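Local coordinates for putative acetyl xylan esterase (Cellvibrio japonicus, PDB 2W9X), which removes acetyl groups from plant cell-wall polysaccharides, deacetylating xylan and, with a large preference, glucomannan, at residues N43-Y48 with R123-Y128; T49-A54 with Y221-P226; K69-Q74 with P92-Y97; E116-S121 with N195-F200. All blocks are in the same frame, centred on the assembly; numbering follows the deposited sequence.

Contact 1 of 4, residues N43-Y48 with R123-Y128; sequences NQPVSY and RFLGFY
Tyr48 and Phe124 form an antiparallel hydrogen-bonded pair in the five-stranded sheet of the N-terminal beta domain of this family 2 carbohydrate esterase. Strand 47-50 lies between 37-39 and 122-128 there, and 122-128 is flanked on its other side by 67-72. Two backbone bonds close the pair. Tyr48 N donates to Phe124 O at 2.9 Å, and Phe124 N donates to Tyr48 O at 2.8 Å. Tyr48 O also takes a CA-H...O contact from Arg123 CA.

The side chains of Tyr48 and Phe124 leave the same face of the sheet. CG of Tyr48 stands anti to the carbonyl carbon (chi1 -48°), and the ring edge meets the backbone of the other strand, with Tyr48 CD2 3.1 Å from Phe124 O. The two rings touch through Tyr48 CD2 and Phe124 CD2, 4.1 Å apart. Both rings also meet Phe57 of strand 56-62. Gly126 N sits over the centre of one face of the Phe124 ring.

Pro45 and Leu125 pack beside the pair, with Leu125 CD1 3.9 Å from Pro45 CG. The guanidinium of Arg123 makes its salt bridge to Asp71 on strand 67-72. Gly126 has phi 110° and psi 172°, where a CB would jam against the carbonyl O of Leu125. Before the strand, Pro45 packs on the far end of Tyr128, with its CB 3.1 Å from Tyr128 OH.

Contact 2 of 4, residues T49-A54 with Y221-P226; sequences TYSWPA and YTLNNP
Trp52 meets the loop of Tyr221 through a hydrogen bond. Trp52 NE1 donates to Tyr221 O at 2.8 Å, with an N-H...O angle of 161°. The acceptor lies close to the indole plane, and the donor lies in the carbonyl plane, so the two flat groups meet edge on. The next carbonyl also lies at this edge, with Thr222 O 3.2 Å from Trp52 CD1. CG of Trp52 sits beside the backbone N (chi1 -71°), and from there the pyrrole edge faces these two carbonyls. The indole also makes a cation-pi contact with Arg35.

One water carries a further polar link. It accepts from Ser51 N at 2.8 Å and donates to Thr222 O at 2.9 Å.

The contact joins two domains. Residues 49-54 run out of strand 47-50 of the N-terminal beta domain. Residues 221-226 belong to a loop of the SGNH/GDSL-type hydrolase domain, after helix 215-218. Most of the touching residues are buried.

The remaining contacts are packing. Leu223 CD2 lies 3.7 Å from Tyr50 CA and also reaches Ser51 OG. The other branch, CD1, meets Thr49 CG2 at 4.1 Å, and the two side chains cross at about a right angle. Ser51 points its CB at the loop, with OG 3.2 Å from Leu223 CA. Asn224 ND2 lies 3.6 Å from Ser51 CB.

Contact 3 of 4, residues K69-Q74 with P92-Y97; sequences KFDDDQ and PGKVDY
The Phe70 ring carries Pro92 on one face and Tyr97 at its edge. Pro92 CG stands 3.6 Å from the ring centroid, 16° off the normal, in a CH-pi contact. Tyr97 CB lies near the ring plane, 3.8 Å from Phe70 CE2. Phe77 of strand 76-81 also meets this ring.

Strand 69-72 pairs antiparallel with the edge strand 95-97. Phe70 N donates to Val95 O at 2.8 Å, almost straight. The return bond, Val95 N to Phe70 O, is long and bent. Asp72 and Gly93 form a hydrogen-bonded pair, with Asp72 N giving to Gly93 O at 3.0 Å and Gly93 N to Asp72 O at 2.8 Å. In both, the donor stands well above the carbonyl plane. Gly93 has positive phi, and the chain turns a corner at Lys94. Asp72 OD1 accepts from Gln74 N in an Asx turn. The Asp71 carboxylate pairs with Arg123.

Lys69 and Asp96 lie side by side on the other face from Phe70. The lysine chain bends at chi3 and chi4 (84°), putting NZ 2.8 Å from Asp96 OD2, at its syn lone pair. Solvent probably weakens this exposed bridge; backbone bonds and Phe70-Pro92 packing also join the segments.

Contact 4 of 4, residues E116-S121 with N195-F200; sequences ETQSTS and NASSGF
Glu116 and Ser198 join the N-terminal beta domain to the active-site loop of the SGNH/GDSL-type hydrolase domain. That loop follows strand 191-196 and makes a type II turn from Ser197 to Phe200. It holds Gly199, by similarity a transition-state stabiliser, and lies beside the probable nucleophile Ser151.

The Glu116 carboxylate grips Ser198 with both oxygens. OE1 accepts from Ser198 OG at 2.7 Å, and OE2 accepts from Ser198 N at 2.9 Å. Each oxygen uses its syn lone pair, so the carboxylate binds the serine in a bidentate way, through its OG and its N. CG of Glu116 is anti to the backbone N (chi1 -179°), and the extended chain beyond it carries the carboxylate across to the Ser198 turn. A water lies between two acceptors, 2.7 Å from Glu116 OE2 and equally close to Ala196 O. OE1 also takes a weak hydrogen bond from a bound glycerol, probably from the crystallisation liquor.

The Gln118 amide nitrogen serves two acceptors. NE2 donates to Ser197 OG at 3.0 Å in a nearly straight bond (176°). It also donates to Ser198 O at 2.8 Å, on a carbonyl lone pair. Both acceptors lie in the amide plane, which fixes the rotation of the group. Gln118 OE1 is hydrogen-bonded to the same glycerol. The amide also nears the edge of the Phe200 ring, with Gln118 NE2 3.8 Å from Phe200 CE2.

Overall arrangement
Contacts 1 and 3 lie in one antiparallel sheet of the N-terminal domain, with centres about 11 Å apart. Strand 122-128 runs between 47-50 and 67-72 and joins them. Strand 47-50 continues into contact 2, whose centre is about 17 Å from that of contact 1. Contacts 2 and 4 have centres about 8 Å apart, and both bridge to the hydrolase domain. The centres of contacts 3 and 4 are about 20 Å apart, though Gln74 reaches Thr120. Along the chain, contact 3 falls between the segments of contacts 1 and 2, and closes before contact 4 opens. Segment 116-121 leads into strand 122-128, so the sheet is tied directly to the loop at the active site.

Contact 1 of 4, residues N43-Y48 with R123-Y128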
loop_
_atom_site.group_PDB
_atom_site.type_symbol
_atom_site.label_atom_id
_atom_site.label_comp_id
_atom_site.label_asym_id
_atom_site.label_seq_id
_atom_site.Cartn_x
_atom_site.Cartn_y
_atom_site.Cartn_z
ATOM N N ASN B 43 -16.535 31.151 36.781
ATOM C CA ASN B 43 -15.605 31.863 37.682
ATOM C C ASN B 43 -14.248 31.185 37.893
ATOM O O ASN B 43 -13.635 31.321 38.958
ATOM C CB ASN B 43 -16.279 32.151 39.035
ATOM C CG ASN B 43 -17.560 32.964 38.870
ATOM O OD1 ASN B 43 -18.590 32.685 39.517
ATOM N ND2 ASN B 43 -17.503 33.965 37.983
ATOM N N GLN B 44 -13.797 30.461 36.866
ATOM C CA GLN B 44 -12.510 29.745 36.868
ATOM C C GLN B 44 -11.900 29.785 35.471
ATOM O O GLN B 44 -12.633 29.971 34.489
ATOM C CB GLN B 44 -12.700 28.276 37.244
ATOM C CG GLN B 44 -13.227 28.024 38.649
ATOM C CD GLN B 44 -13.462 26.548 38.914
ATOM O OE1 GLN B 44 -13.036 25.684 38.139
ATOM N NE2 GLN B 44 -14.141 26.248 40.017
ATOM N N PRO B 45 -10.559 29.608 35.366
ATOM C CA PRO B 45 -9.935 29.469 34.052
ATOM C C PRO B 45 -10.540 28.333 33.232
ATOM O O PRO B 45 -11.033 27.339 33.802
ATOM C CB PRO B 45 -8.473 29.150 34.388
ATOM C CG PRO B 45 -8.468 28.757 35.831
ATOM C CD PRO B 45 -9.550 29.569 36.442
ATOM N N VAL B 46 -10.512 28.494 31.901
ATOM C CA VAL B 46 -10.824 27.394 30.988
ATOM C C VAL B 46 -9.850 26.267 31.323
ATOM O O VAL B 46 -8.662 26.517 31.566
ATOM C CB VAL B 46 -10.697 27.813 29.496
ATOM C CG1 VAL B 46 -10.924 26.623 28.557
ATOM C CG2 VAL B 46 -11.670 28.910 29.174
ATOM N N SER B 47 -10.369 25.044 31.392
ATOM C CA SER B 47 -9.543 23.907 31.746
ATOM C C SER B 47 -9.489 22.883 30.624
ATOM O O SER B 47 -10.515 22.500 30.042
ATOM C CB SER B 47 -9.999 23.275 33.062
ATOM O OG SER B 47 -11.195 22.555 32.892
ATOM N N TYR B 48 -8.269 22.465 30.319
ATOM C CA TYR B 48 -8.013 21.473 29.302
ATOM C C TYR B 48 -7.546 20.213 30.024
ATOM O O TYR B 48 -6.480 20.205 30.640
ATOM C CB TYR B 48 -6.948 21.992 28.326
ATOM C CG TYR B 48 -7.219 23.398 27.828
ATOM C CD1 TYR B 48 -8.067 23.630 26.737
ATOM C CD2 TYR B 48 -6.654 24.503 28.463
ATOM C CE1 TYR B 48 -8.331 24.936 26.286
ATOM C CE2 TYR B 48 -6.917 25.805 28.022
ATOM C CZ TYR B 48 -7.744 26.013 26.929
ATOM O OH TYR B 48 -8.003 27.305 26.502
ATOM N N ARG B 123 -4.447 18.307 33.932
ATOM C CA ARG B 123 -5.079 19.523 33.444
ATOM C C ARG B 123 -4.082 20.650 33.168
ATOM O O ARG B 123 -3.151 20.891 33.946
ATOM C CB ARG B 123 -6.172 20.003 34.412
ATOM C CG ARG B 123 -7.045 18.883 34.994
ATOM C CD ARG B 123 -8.399 19.386 35.473
ATOM N NE ARG B 123 -8.318 20.162 36.708
ATOM C CZ ARG B 123 -8.202 21.488 36.754
ATOM N NH1 ARG B 123 -8.128 22.175 35.625
ATOM N NH2 ARG B 123 -8.150 22.133 37.922
ATOM N N PHE B 124 -4.289 21.325 32.039
ATOM C CA PHE B 124 -3.610 22.577 31.727
ATOM C C PHE B 124 -4.647 23.692 31.780
ATOM O O PHE B 124 -5.743 23.553 31.219
ATOM C CB PHE B 124 -2.957 22.502 30.345
ATOM C CG PHE B 124 -2.246 23.761 29.919
ATOM C CD1 PHE B 124 -1.212 24.295 30.686
ATOM C CD2 PHE B 124 -2.578 24.383 28.717
ATOM C CE1 PHE B 124 -0.546 25.451 30.276
ATOM C CE2 PHE B 124 -1.906 25.535 28.294
ATOM C CZ PHE B 124 -0.888 26.061 29.071
ATOM N N LEU B 125 -4.295 24.786 32.452
ATOM C CA LEU B 125 -5.212 25.902 32.668
ATOM C C LEU B 125 -4.900 27.164 31.846
ATOM O O LEU B 125 -5.488 28.219 32.093
ATOM C CB LEU B 125 -5.294 26.248 34.165
ATOM C CG LEU B 125 -5.853 25.204 35.135
ATOM C CD1 LEU B 125 -6.010 25.793 36.531
ATOM C CD2 LEU B 125 -7.184 24.729 34.643
ATOM N N GLY B 126 -3.974 27.068 30.890
ATOM C CA GLY B 126 -3.756 28.163 29.937
ATOM C C GLY B 126 -2.471 28.970 30.020
ATOM O O GLY B 126 -1.671 28.817 30.957
ATOM N N PHE B 127 -2.299 29.833 29.008
ATOM C CA PHE B 127 -1.179 30.770 28.886
ATOM C C PHE B 127 -1.611 32.179 29.302
ATOM O O PHE B 127 -2.421 32.806 28.608
ATOM C CB PHE B 127 -0.693 30.833 27.429
ATOM C CG PHE B 127 -0.163 29.528 26.888
ATOM C CD1 PHE B 127 1.124 29.098 27.203
ATOM C CD2 PHE B 127 -0.937 28.753 26.029
ATOM C CE1 PHE B 127 1.623 27.899 26.693
ATOM C CE2 PHE B 127 -0.446 27.552 25.512
ATOM C CZ PHE B 127 0.840 27.126 25.844
ATOM N N TYR B 128 -1.039 32.679 30.403
ATOM C CA TYR B 128 -1.425 33.970 30.987
ATOM C C TYR B 128 -0.351 35.053 30.823
ATOM O O TYR B 128 0.855 34.755 30.868
ATOM C CB TYR B 128 -1.821 33.793 32.462
ATOM C CG TYR B 128 -3.208 33.206 32.626
ATOM C CD1 TYR B 128 -4.243 33.967 33.154
ATOM C CD2 TYR B 128 -3.489 31.894 32.225
ATOM C CE1 TYR B 128 -5.527 33.439 33.295
ATOM C CE2 TYR B 128 -4.773 31.357 32.356
ATOM C CZ TYR B 128 -5.784 32.133 32.894
ATOM O OH TYR B 128 -7.054 31.612 33.030
#

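Contact 2 of 4, residues T49-A54 with Y221-P226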
loop_
_atom_site.group_PDB
_atom_site.type_symbol
_atom_site.label_atom_id
_atom_site.label_comp_id
_atom_site.label_asym_id
_atom_site.label_seq_id
_atom_site.Cartn_x
_atom_site.Cartn_y
_atom_site.Cartn_z
ATOM N N THR B 49 -8.388 19.183 30.001
ATOM C CA THR B 49 -8.077 17.870 30.601
ATOM C C THR B 49 -7.713 16.859 29.500
ATOM O O THR B 49 -8.385 16.789 28.473
ATOM C CB THR B 49 -9.257 17.365 31.495
ATOM O OG1 THR B 49 -9.583 18.370 32.457
ATOM C CG2 THR B 49 -8.910 16.084 32.247
ATOM N N TYR B 50 -6.638 16.095 29.712
ATOM C CA TYR B 50 -6.108 15.160 28.697
ATOM C C TYR B 50 -5.562 13.871 29.324
ATOM O O TYR B 50 -5.217 13.850 30.501
ATOM C CB TYR B 50 -5.001 15.846 27.879
ATOM C CG TYR B 50 -4.112 16.673 28.757
ATOM C CD1 TYR B 50 -4.415 18.024 29.019
ATOM C CD2 TYR B 50 -3.008 16.096 29.396
ATOM C CE1 TYR B 50 -3.609 18.783 29.870
ATOM C CE2 TYR B 50 -2.204 16.835 30.242
ATOM C CZ TYR B 50 -2.510 18.175 30.479
ATOM O OH TYR B 50 -1.710 18.900 31.316
ATOM N N SER B 51 -5.473 12.798 28.534
ATOM C CA SER B 51 -4.843 11.546 29.001
ATOM C C SER B 51 -4.120 10.754 27.907
ATOM O O SER B 51 -3.159 10.021 28.194
ATOM C CB SER B 51 -5.848 10.646 29.719
ATOM O OG SER B 51 -6.938 10.368 28.870
ATOM N N TRP B 52 -4.575 10.894 26.658
ATOM C CA TRP B 52 -3.905 10.255 25.525
ATOM C C TRP B 52 -2.495 10.864 25.374
ATOM O O TRP B 52 -2.266 12.007 25.786
ATOM C CB TRP B 52 -4.717 10.408 24.235
ATOM C CG TRP B 52 -5.983 9.584 24.170
ATOM C CD1 TRP B 52 -7.247 10.031 24.387
ATOM C CD2 TRP B 52 -6.106 8.177 23.861
ATOM N NE1 TRP B 52 -8.155 9.003 24.239
ATOM C CE2 TRP B 52 -7.484 7.855 23.918
ATOM C CE3 TRP B 52 -5.189 7.162 23.552
ATOM C CZ2 TRP B 52 -7.975 6.558 23.666
ATOM C CZ3 TRP B 52 -5.679 5.862 23.299
ATOM C CH2 TRP B 52 -7.065 5.579 23.355
ATOM N N PRO B 53 -1.539 10.097 24.812
ATOM C CA PRO B 53 -0.167 10.628 24.771
ATOM C C PRO B 53 0.013 11.863 23.865
ATOM O O PRO B 53 -0.835 12.133 23.009
ATOM C CB PRO B 53 0.671 9.455 24.233
ATOM C CG PRO B 53 -0.247 8.296 24.028
ATOM C CD PRO B 53 -1.668 8.752 24.219
ATOM N N ALA B 54 1.114 12.597 24.077
ATOM C CA ALA B 54 1.660 13.565 23.106
ATOM C C ALA B 54 0.808 14.812 22.810
ATOM O O ALA B 54 1.014 15.489 21.789
ATOM C CB ALA B 54 2.068 12.847 21.797
ATOM N N TYR B 221 -13.103 7.212 23.163
ATOM C CA TYR B 221 -13.224 8.146 24.278
ATOM C C TYR B 221 -12.126 9.199 24.347
ATOM O O TYR B 221 -10.964 8.933 24.043
ATOM C CB TYR B 221 -13.376 7.391 25.605
ATOM C CG TYR B 221 -14.569 6.464 25.587
ATOM C CD1 TYR B 221 -15.869 6.959 25.767
ATOM C CD2 TYR B 221 -14.409 5.098 25.349
ATOM C CE1 TYR B 221 -16.975 6.112 25.727
ATOM C CE2 TYR B 221 -15.509 4.240 25.308
ATOM C CZ TYR B 221 -16.787 4.753 25.501
ATOM O OH TYR B 221 -17.868 3.903 25.467
ATOM N N THR B 222 -12.545 10.404 24.741
ATOM C CA THR B 222 -11.682 11.579 24.910
ATOM C C THR B 222 -10.587 11.319 25.941
ATOM O O THR B 222 -9.448 11.806 25.801
ATOM C CB THR B 222 -12.530 12.801 25.351
ATOM O OG1 THR B 222 -13.526 13.053 24.359
ATOM C CG2 THR B 222 -11.679 14.067 25.520
ATOM N N LEU B 223 -10.945 10.561 26.978
ATOM C CA LEU B 223 -10.034 10.271 28.069
ATOM C C LEU B 223 -9.963 8.792 28.375
ATOM O O LEU B 223 -10.560 7.964 27.679
ATOM C CB LEU B 223 -10.430 11.039 29.341
ATOM C CG LEU B 223 -10.534 12.557 29.252
ATOM C CD1 LEU B 223 -11.094 13.120 30.541
ATOM C CD2 LEU B 223 -9.173 13.165 28.918
ATOM N N ASN B 224 -9.223 8.484 29.439
ATOM C CA ASN B 224 -8.934 7.131 29.892
ATOM C C ASN B 224 -10.145 6.466 30.541
ATOM O O ASN B 224 -10.000 5.460 31.234
ATOM C CB ASN B 224 -7.765 7.180 30.891
ATOM C CG ASN B 224 -8.138 7.896 32.186
ATOM O OD1 ASN B 224 -8.512 7.265 33.185
ATOM N ND2 ASN B 224 -8.083 9.227 32.161
ATOM N N ASN B 225 -11.327 7.045 30.325
ATOM C CA ASN B 225 -12.592 6.558 30.899
ATOM C C ASN B 225 -13.784 6.671 29.926
ATOM O O ASN B 225 -13.766 7.519 29.026
ATOM C CB ASN B 225 -12.894 7.268 32.230
ATOM C CG ASN B 225 -12.985 8.783 32.089
ATOM O OD1 ASN B 225 -13.921 9.315 31.489
ATOM N ND2 ASN B 225 -12.019 9.486 32.672
ATOM N N PRO B 226 -14.821 5.814 30.105
ATOM C CA PRO B 226 -16.014 5.744 29.239
ATOM C C PRO B 226 -16.973 6.935 29.303
ATOM O O PRO B 226 -18.040 6.880 28.700
ATOM C CB PRO B 226 -16.762 4.496 29.752
ATOM C CG PRO B 226 -15.795 3.759 30.596
ATOM C CD PRO B 226 -14.885 4.804 31.178
HETATM O O HOH W 1 -6.951 13.239 26.144
#

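Contact 3 of 4, residues K69-Q74 with P92-Y97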
loop_
_atom_site.group_PDB
_atom_site.type_symbol
_atom_site.label_atom_id
_atom_site.label_comp_id
_atom_site.label_asym_id
_atom_site.label_seq_id
_atom_site.Cartn_x
_atom_site.Cartn_y
_atom_site.Cartn_z
ATOM N N LYS B 69 -0.426 28.110 33.663
ATOM C CA LYS B 69 -1.166 27.591 34.804
ATOM C C LYS B 69 -1.368 26.099 34.623
ATOM O O LYS B 69 -1.986 25.660 33.648
ATOM C CB LYS B 69 -2.525 28.278 34.942
ATOM C CG LYS B 69 -2.489 29.732 35.362
ATOM C CD LYS B 69 -3.895 30.213 35.684
ATOM C CE LYS B 69 -4.281 29.990 37.155
ATOM N NZ LYS B 69 -3.805 31.088 38.050
ATOM N N PHE B 70 -0.857 25.329 35.577
ATOM C CA PHE B 70 -0.941 23.869 35.541
ATOM C C PHE B 70 -1.871 23.331 36.621
ATOM O O PHE B 70 -2.001 23.929 37.685
ATOM C CB PHE B 70 0.435 23.258 35.809
ATOM C CG PHE B 70 1.363 23.258 34.632
ATOM C CD1 PHE B 70 1.189 22.348 33.584
ATOM C CD2 PHE B 70 2.464 24.114 34.605
ATOM C CE1 PHE B 70 2.074 22.330 32.512
ATOM C CE2 PHE B 70 3.358 24.101 33.536
ATOM C CZ PHE B 70 3.166 23.211 32.490
ATOM N N ASP B 71 -2.505 22.198 36.338
ATOM C CA ASP B 71 -3.027 21.303 37.373
ATOM C C ASP B 71 -2.711 19.881 36.926
ATOM O O ASP B 71 -3.586 19.145 36.442
ATOM C CB ASP B 71 -4.529 21.497 37.617
ATOM C CG ASP B 71 -5.019 20.785 38.889
ATOM O OD1 ASP B 71 -4.190 20.439 39.756
ATOM O OD2 ASP B 71 -6.239 20.570 39.030
ATOM N N ASP B 72 -1.435 19.517 37.053
ATOM C CA ASP B 72 -0.938 18.257 36.525
ATOM C C ASP B 72 0.294 17.754 37.299
ATOM O O ASP B 72 1.413 18.251 37.104
ATOM C CB ASP B 72 -0.612 18.428 35.034
ATOM C CG ASP B 72 -0.378 17.103 34.316
ATOM O OD1 ASP B 72 0.008 16.105 34.960
ATOM O OD2 ASP B 72 -0.590 17.070 33.086
ATOM N N ASP B 73 0.073 16.776 38.180
ATOM C CA ASP B 73 1.173 16.092 38.865
ATOM C C ASP B 73 1.408 14.688 38.288
ATOM O O ASP B 73 1.990 13.825 38.947
ATOM C CB ASP B 73 0.917 16.025 40.383
ATOM C CG ASP B 73 -0.223 15.072 40.754
ATOM O OD1 ASP B 73 -0.997 14.661 39.860
ATOM O OD2 ASP B 73 -0.348 14.739 41.955
ATOM N N GLN B 74 0.947 14.469 37.059
ATOM C CA GLN B 74 0.994 13.149 36.436
ATOM C C GLN B 74 2.011 13.066 35.306
ATOM O O GLN B 74 2.544 12.005 35.043
ATOM C CB GLN B 74 -0.391 12.768 35.895
ATOM C CG GLN B 74 -1.456 12.545 36.971
ATOM C CD GLN B 74 -1.116 11.379 37.866
ATOM O OE1 GLN B 74 -0.904 10.267 37.398
ATOM N NE2 GLN B 74 -1.055 11.629 39.163
ATOM N N PRO B 92 4.538 19.414 37.392
ATOM C CA PRO B 92 4.444 20.738 38.018
ATOM C C PRO B 92 3.382 20.831 39.124
ATOM O O PRO B 92 3.514 21.644 40.036
ATOM C CB PRO B 92 4.057 21.645 36.844
ATOM C CG PRO B 92 3.423 20.714 35.844
ATOM C CD PRO B 92 4.268 19.488 35.944
ATOM N N GLY B 93 2.340 20.008 39.027
ATOM C CA GLY B 93 1.246 20.005 39.994
ATOM C C GLY B 93 0.268 21.146 39.777
ATOM O O GLY B 93 0.056 21.588 38.648
ATOM N N LYS B 94 -0.332 21.614 40.869
ATOM C CA LYS B 94 -1.236 22.754 40.827
ATOM C C LYS B 94 -0.428 24.016 41.109
ATOM O O LYS B 94 -0.293 24.429 42.258
ATOM C CB LYS B 94 -2.360 22.584 41.856
ATOM C CG LYS B 94 -3.528 23.547 41.697
ATOM C CD LYS B 94 -4.717 23.072 42.514
ATOM C CE LYS B 94 -6.014 23.669 41.999
ATOM N NZ LYS B 94 -7.175 23.264 42.848
ATOM N N VAL B 95 0.131 24.605 40.053
ATOM C CA VAL B 95 1.003 25.777 40.179
ATOM C C VAL B 95 0.866 26.737 38.996
ATOM O O VAL B 95 0.357 26.370 37.923
ATOM C CB VAL B 95 2.519 25.399 40.315
ATOM C CG1 VAL B 95 2.801 24.651 41.620
ATOM C CG2 VAL B 95 3.016 24.610 39.094
ATOM N N ASP B 96 1.324 27.969 39.220
ATOM C CA ASP B 96 1.574 28.921 38.149
ATOM C C ASP B 96 3.062 28.902 37.818
ATOM O O ASP B 96 3.909 29.175 38.674
ATOM C CB ASP B 96 1.120 30.324 38.546
ATOM C CG ASP B 96 -0.374 30.406 38.775
ATOM O OD1 ASP B 96 -0.877 29.738 39.711
ATOM O OD2 ASP B 96 -1.046 31.146 38.022
ATOM N N TYR B 97 3.367 28.571 36.569
ATOM C CA TYR B 97 4.739 28.377 36.124
ATOM C C TYR B 97 5.252 29.594 35.343
ATOM O O TYR B 97 4.753 29.880 34.252
ATOM C CB TYR B 97 4.839 27.089 35.283
ATOM C CG TYR B 97 6.226 26.807 34.757
ATOM C CD1 TYR B 97 6.664 27.384 33.568
ATOM C CD2 TYR B 97 7.099 25.965 35.445
ATOM C CE1 TYR B 97 7.932 27.145 33.083
ATOM C CE2 TYR B 97 8.374 25.718 34.966
ATOM C CZ TYR B 97 8.781 26.314 33.781
ATOM O OH TYR B 97 10.039 26.092 33.273
#

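Contact 4 of 4, residues E116-S121 with N195-F200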
loop_
_atom_site.group_PDB
_atom_site.type_symbol
_atom_site.label_atom_id
_atom_site.label_comp_id
_atom_site.label_asym_id
_atom_site.label_seq_id
_atom_site.Cartn_x
_atom_site.Cartn_y
_atom_site.Cartn_z
ATOM N N GLU B 116 3.240 8.943 29.373
ATOM C CA GLU B 116 1.998 8.218 29.198
ATOM C C GLU B 116 1.298 8.081 30.538
ATOM O O GLU B 116 1.945 7.792 31.557
ATOM C CB GLU B 116 2.249 6.823 28.618
ATOM C CG GLU B 116 0.957 6.035 28.407
ATOM C CD GLU B 116 1.161 4.665 27.799
ATOM O OE1 GLU B 116 2.200 4.015 28.052
ATOM O OE2 GLU B 116 0.253 4.223 27.068
ATOM N N THR B 117 -0.018 8.296 30.510
ATOM C CA THR B 117 -0.907 8.159 31.659
ATOM C C THR B 117 -2.064 7.250 31.248
ATOM O O THR B 117 -2.982 7.688 30.542
ATOM C CB THR B 117 -1.498 9.526 32.084
ATOM O OG1 THR B 117 -2.034 10.201 30.930
ATOM C CG2 THR B 117 -0.447 10.421 32.757
ATOM N N GLN B 118 -2.014 5.984 31.659
ATOM C CA GLN B 118 -3.063 5.018 31.285
ATOM C C GLN B 118 -4.249 4.987 32.244
ATOM O O GLN B 118 -5.353 4.583 31.870
ATOM C CB GLN B 118 -2.475 3.613 31.116
ATOM C CG GLN B 118 -1.593 3.489 29.874
ATOM C CD GLN B 118 -0.996 2.108 29.703
ATOM O OE1 GLN B 118 -0.160 1.679 30.498
ATOM N NE2 GLN B 118 -1.405 1.412 28.646
ATOM N N SER B 119 -4.019 5.418 33.479
ATOM C CA SER B 119 -5.042 5.304 34.510
ATOM C C SER B 119 -5.355 6.628 35.191
ATOM O O SER B 119 -6.097 6.654 36.177
ATOM C CB SER B 119 -4.635 4.245 35.535
ATOM O OG SER B 119 -3.321 4.477 36.004
ATOM N N THR B 120 -4.811 7.727 34.665
ATOM C CA THR B 120 -5.078 9.066 35.225
ATOM C C THR B 120 -5.177 10.142 34.134
ATOM O O THR B 120 -4.948 9.870 32.948
ATOM C CB THR B 120 -3.982 9.507 36.220
ATOM O OG1 THR B 120 -2.751 9.665 35.514
ATOM C CG2 THR B 120 -3.796 8.501 37.365
ATOM N N SER B 121 -5.500 11.365 34.541
ATOM C CA SER B 121 -5.489 12.494 33.618
ATOM C C SER B 121 -4.765 13.693 34.214
ATOM O O SER B 121 -4.416 13.691 35.390
ATOM C CB SER B 121 -6.913 12.859 33.187
ATOM O OG SER B 121 -7.698 13.259 34.293
ATOM N N ASN B 195 -3.244 8.522 19.411
ATOM C CA ASN B 195 -4.181 7.738 20.195
ATOM C C ASN B 195 -3.668 6.314 20.341
ATOM O O ASN B 195 -4.063 5.399 19.615
ATOM C CB ASN B 195 -5.563 7.824 19.560
ATOM C CG ASN B 195 -6.081 9.242 19.548
ATOM O OD1 ASN B 195 -5.919 9.980 20.532
ATOM N ND2 ASN B 195 -6.676 9.652 18.432
ATOM N N ALA B 196 -2.745 6.164 21.279
ATOM C CA ALA B 196 -2.080 4.908 21.539
ATOM C C ALA B 196 -2.055 4.652 23.038
ATOM O O ALA B 196 -2.053 5.580 23.822
ATOM C CB ALA B 196 -0.646 4.951 20.989
ATOM N N SER B 197 -1.988 3.383 23.421
ATOM C CA SER B 197 -1.922 3.010 24.820
ATOM C C SER B 197 -1.139 1.721 24.889
ATOM O O SER B 197 -1.387 0.821 24.093
ATOM C CB SER B 197 -3.347 2.802 25.369
ATOM O OG SER B 197 -3.327 2.643 26.774
ATOM N N SER B 198 -0.184 1.648 25.816
ATOM C CA SER B 198 0.757 0.531 25.887
ATOM C C SER B 198 0.114 -0.793 26.285
ATOM O O SER B 198 -0.684 -0.840 27.212
ATOM C CB SER B 198 1.908 0.843 26.860
ATOM O OG SER B 198 2.694 1.927 26.408
ATOM N N GLY B 199 0.494 -1.866 25.591
ATOM C CA GLY B 199 0.019 -3.212 25.918
ATOM C C GLY B 199 -1.222 -3.656 25.157
ATOM O O GLY B 199 -1.614 -4.829 25.230
ATOM N N PHE B 200 -1.829 -2.745 24.399
ATOM C CA PHE B 200 -3.156 -3.023 23.817
ATOM C C PHE B 200 -3.076 -3.525 22.367
ATOM O O PHE B 200 -2.137 -3.203 21.629
ATOM C CB PHE B 200 -4.116 -1.817 23.952
ATOM C CG PHE B 200 -4.636 -1.599 25.365
ATOM C CD1 PHE B 200 -5.754 -2.290 25.827
ATOM C CD2 PHE B 200 -3.988 -0.697 26.236
ATOM C CE1 PHE B 200 -6.233 -2.102 27.139
ATOM C CE2 PHE B 200 -4.445 -0.498 27.536
ATOM C CZ PHE B 200 -5.580 -1.198 27.994
HETATM O O HOH W 2 -1.655 6.020 26.435
#